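Local coordinates for bacterioferritin comigratory protein (Xylella fastidiosa, PDB 3IXR) that probably reduces hydrogen peroxide and organic hydroperoxides as a thiol-dependent peroxiredoxin of the PrxQ type, at residues L32-M37 against D117-K122; D100-C103 against G107-F110. The protein carries 1 engineered substitution. All blocks are in the same frame, centred on the assembly; numbering follows the deposited sequence.

Contact 1 (L32-M37 against D117-K122); sequences LNHPLM and DAILCK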
# COMPACT_ATOMS: atom_id res chain seq x y z
N LEU A 32 10.78 -10.01 -1.22
CA LEU A 32 10.49 -9.86 -2.65
C LEU A 32 9.76 -11.07 -3.29
O LEU A 32 9.07 -10.93 -4.26
CB LEU A 32 11.78 -9.56 -3.42
CG LEU A 32 12.33 -8.11 -3.34
CD1 LEU A 32 13.69 -8.12 -4.02
CD2 LEU A 32 11.39 -7.19 -4.05
N ASN A 33 10.00 -12.24 -2.67
CA ASN A 33 9.40 -13.49 -3.24
C ASN A 33 8.26 -14.03 -2.43
O ASN A 33 7.70 -15.11 -2.72
CB ASN A 33 10.51 -14.52 -3.47
CG ASN A 33 11.36 -14.09 -4.62
OD1 ASN A 33 10.98 -14.26 -5.77
ND2 ASN A 33 12.45 -13.41 -4.32
N HIS A 34 7.90 -13.34 -1.37
CA HIS A 34 6.72 -13.68 -0.63
C HIS A 34 5.41 -13.62 -1.47
O HIS A 34 5.07 -12.60 -2.04
CB HIS A 34 6.65 -12.67 0.52
CG HIS A 34 5.37 -12.70 1.29
ND1 HIS A 34 4.97 -13.80 2.02
CD2 HIS A 34 4.33 -11.82 1.32
CE1 HIS A 34 3.78 -13.56 2.56
NE2 HIS A 34 3.36 -12.37 2.14
N PRO A 35 4.63 -14.70 -1.49
CA PRO A 35 3.42 -14.70 -2.28
C PRO A 35 2.33 -13.82 -1.69
O PRO A 35 2.03 -13.94 -0.50
CB PRO A 35 3.00 -16.19 -2.27
CG PRO A 35 4.23 -16.94 -1.87
CD PRO A 35 4.92 -16.00 -0.88
N LEU A 36 1.80 -12.93 -2.51
CA LEU A 36 0.76 -11.94 -2.09
C LEU A 36 -0.58 -12.49 -2.58
O LEU A 36 -0.70 -12.75 -3.76
CB LEU A 36 0.99 -10.60 -2.79
CG LEU A 36 2.40 -9.94 -2.59
CD1 LEU A 36 2.56 -8.65 -3.41
CD2 LEU A 36 2.64 -9.72 -1.15
N MET A 37 -1.56 -12.63 -1.68
CA MET A 37 -2.93 -12.96 -2.11
C MET A 37 -3.64 -11.65 -2.37
O MET A 37 -3.71 -10.84 -1.43
CB MET A 37 -3.67 -13.67 -0.98
CG MET A 37 -3.15 -15.06 -0.72
SD MET A 37 -4.05 -15.83 0.63
CE MET A 37 -5.76 -15.78 0.06
N ASP A 117 -1.86 -13.00 6.91
CA ASP A 117 -0.84 -13.48 7.88
C ASP A 117 0.01 -12.34 8.45
O ASP A 117 0.92 -12.53 9.27
CB ASP A 117 0.07 -14.51 7.24
CG ASP A 117 -0.73 -15.72 6.69
OD1 ASP A 117 -1.59 -16.30 7.46
OD2 ASP A 117 -0.52 -16.05 5.49
N ALA A 118 -0.37 -11.14 8.07
CA ALA A 118 0.36 -9.94 8.57
C ALA A 118 1.85 -9.90 8.16
O ALA A 118 2.60 -9.15 8.79
CB ALA A 118 0.16 -9.66 10.08
N ILE A 119 2.22 -10.65 7.14
CA ILE A 119 3.65 -10.68 6.73
C ILE A 119 4.09 -9.36 6.15
O ILE A 119 5.15 -8.85 6.56
CB ILE A 119 3.94 -11.86 5.76
CG1 ILE A 119 3.76 -13.14 6.62
CG2 ILE A 119 5.35 -11.64 5.00
CD1 ILE A 119 3.50 -14.42 5.82
N LEU A 120 3.30 -8.74 5.24
CA LEU A 120 3.81 -7.48 4.72
C LEU A 120 3.75 -6.42 5.83
O LEU A 120 4.59 -5.51 5.91
CB LEU A 120 2.90 -6.91 3.63
CG LEU A 120 3.16 -7.46 2.31
CD1 LEU A 120 2.26 -6.72 1.33
CD2 LEU A 120 4.62 -7.45 1.86
N CYS A 121 2.70 -6.45 6.65
CA CYS A 121 2.50 -5.46 7.70
C CYS A 121 3.69 -5.48 8.69
O CYS A 121 4.18 -4.46 9.06
CB CYS A 121 1.17 -5.76 8.46
SG CYS A 121 -0.29 -5.20 7.58
N LYS A 122 4.16 -6.66 9.09
CA LYS A 122 5.27 -6.73 9.99
C LYS A 122 6.58 -6.33 9.27
O LYS A 122 7.40 -5.66 9.85
CB LYS A 122 5.33 -8.21 10.44
CG LYS A 122 4.24 -8.43 11.51
CD LYS A 122 4.38 -9.88 12.13
CE LYS A 122 3.66 -10.98 11.35
NZ LYS A 122 4.02 -12.34 11.99

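Contact 2 (D100-C103 against G107-F110); sequences DSFC and GFTF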
# COMPACT_ATOMS: atom_id res chain seq x y z
N ASP A 100 -12.81 -8.16 -2.18
CA ASP A 100 -13.58 -8.15 -3.39
C ASP A 100 -14.85 -7.36 -3.20
O ASP A 100 -15.21 -6.65 -4.15
CB ASP A 100 -13.93 -9.58 -3.78
CG ASP A 100 -12.71 -10.35 -4.23
OD1 ASP A 100 -11.71 -9.77 -4.64
OD2 ASP A 100 -12.80 -11.62 -4.26
N SER A 101 -15.48 -7.48 -2.04
CA SER A 101 -16.76 -6.68 -1.81
C SER A 101 -16.46 -5.20 -1.78
O SER A 101 -17.20 -4.39 -2.38
CB SER A 101 -17.44 -7.08 -0.57
OG SER A 101 -17.85 -8.44 -0.78
N PHE A 102 -15.30 -4.86 -1.24
CA PHE A 102 -14.90 -3.42 -1.07
C PHE A 102 -14.52 -2.87 -2.42
O PHE A 102 -14.99 -1.75 -2.80
CB PHE A 102 -13.70 -3.40 -0.08
CG PHE A 102 -13.20 -2.03 0.28
CD1 PHE A 102 -11.86 -1.93 0.65
CD2 PHE A 102 -14.09 -0.99 0.54
CE1 PHE A 102 -11.30 -0.69 1.14
CE2 PHE A 102 -13.58 0.26 1.03
CZ PHE A 102 -12.25 0.38 1.32
N CYS A 103 -13.68 -3.58 -3.22
CA CYS A 103 -13.37 -3.19 -4.60
C CYS A 103 -14.59 -2.97 -5.44
O CYS A 103 -14.72 -2.03 -6.20
CB CYS A 103 -12.48 -4.24 -5.31
SG CYS A 103 -10.78 -4.15 -4.68
N GLY A 107 -15.65 0.56 -6.77
CA GLY A 107 -15.16 0.58 -8.10
C GLY A 107 -13.68 0.77 -8.25
O GLY A 107 -13.17 1.38 -9.25
N PHE A 108 -12.92 0.22 -7.29
CA PHE A 108 -11.46 0.31 -7.43
C PHE A 108 -10.93 -0.47 -8.65
O PHE A 108 -11.37 -1.64 -8.94
CB PHE A 108 -10.74 -0.27 -6.19
CG PHE A 108 -11.01 0.46 -4.91
CD1 PHE A 108 -11.44 1.82 -4.88
CD2 PHE A 108 -10.86 -0.23 -3.69
CE1 PHE A 108 -11.64 2.47 -3.68
CE2 PHE A 108 -11.05 0.41 -2.43
CZ PHE A 108 -11.49 1.80 -2.41
N THR A 109 -9.98 0.15 -9.33
CA THR A 109 -9.38 -0.49 -10.54
C THR A 109 -8.00 -1.11 -10.28
O THR A 109 -7.47 -1.81 -11.15
CB THR A 109 -9.36 0.43 -11.80
OG1 THR A 109 -8.69 1.63 -11.50
CG2 THR A 109 -10.71 0.79 -12.21
N PHE A 110 -7.42 -0.83 -9.12
CA PHE A 110 -6.12 -1.42 -8.72
C PHE A 110 -6.39 -2.49 -7.63
O PHE A 110 -7.47 -2.54 -7.00
CB PHE A 110 -5.21 -0.25 -8.16
CG PHE A 110 -5.84 0.44 -6.98
CD1 PHE A 110 -5.67 -0.03 -5.66
CD2 PHE A 110 -6.65 1.52 -7.15
CE1 PHE A 110 -6.23 0.51 -4.53
CE2 PHE A 110 -7.27 2.12 -5.97
CZ PHE A 110 -7.09 1.61 -4.64
O HOH W 1 -13.99 -2.53 -9.47

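Contact 1 (L32-M37 against D117-K122)
Ile119 lies across one face of the His34 imidazole. Its CB comes first and meets the rim of the ring, 3.6 Å from His34 CE1. The chain then forks. With chi1 at -68°, CG1 lies beside the backbone N and CG2 anti to it, which brings the CG2 methyl over the middle of the ring. It stands 3.5 Å from the His34 centroid and only 10° off the ring normal, a nearly vertical CH-pi contact. The other branch runs through CG1, which passes 4.1 Å from His34 CE1. CD1, at the end of this extended branch, comes within 3.4 Å of His34 CE1. The CG2 methyl therefore covers the middle of one face, and CD1 meets the ring obliquely at its CE1 corner.

Deeper in, Leu36 and Leu120 cross at about a right angle. Leu36 CD2 meets Leu120 CD1 at 3.9 Å. No hydrogen bond joins the two segments. Asp115 holds the helix start instead, accepting the backbone N-H groups of Leu120 and Cys121. Leu120 also packs on Phe58 of strand 53-58. The contact seats the first turn of helix 119-123 against the link into the N-terminal β-hairpin, 36-38 with 42-44, of a peroxiredoxin's thioredoxin-like fold.

Contact 2 (D100-C103 against G107-F110)
The C-terminal end of helix 96-106 closes here, with Gly107 leaving the helix at positive phi (72°). Cys103 O receives two backbone N-H groups from beyond the turn. The bond from Phe108 N is 3.1 Å long and arrives in the carbonyl plane, on a lone pair. It spans five residues, the 6→1 spacing also found in Schellman motifs. Gly107 N lies closer to Cys103 O, at 2.8 Å, but its bond is bent and weak. A water donates to Phe108 O at 2.8 Å and only weakly to Cys103 O.

On the side-chain side, Phe108 turns its edge to a face of Phe102. The planes meet at 76°, a T-shaped pair. Phe108 CE2 does the touching, 3.7 Å from Phe102 CE1 and displaced toward the rim of that ring. Phe102 CG is anti to its backbone N (chi1 -177°), and this places the ring over Phe108 CE2. Cys103 SG sits at the Phe108 edge, 4.0 Å from CD2. Phe102 also touches Leu112 of strand 112-114.

Chemically, the helix end is tied through one shared carbonyl, while a buried aromatic edge flanks the Cys103 thiol. Some PrxQ enzymes carry a resolving cysteine in this helix, so Cys103 may have that role.

Overall arrangement
Contact 2 is nested inside the chain loop closed by contact 1. Their centres lie 20 Å apart, with nearest atoms about 9 Å apart, so they do not touch. Strand 112-114 joins them: it follows the turn at 107-110, pairs with strand 36-38 and leads on toward helix 119-123. Strand 53-58 and its following loop give a second link. Leu120 of contact 1 rests on Phe58, while Phe102 of contact 2 touches Tyr59, Asp62 and Asn63 of the loop and Ser68 of helix 65-82. In this family the peroxidatic cysteine is found at the start of the helix after that loop; an engineered serine probably takes its place here. Contact 2 is therefore probably the one nearer the active site.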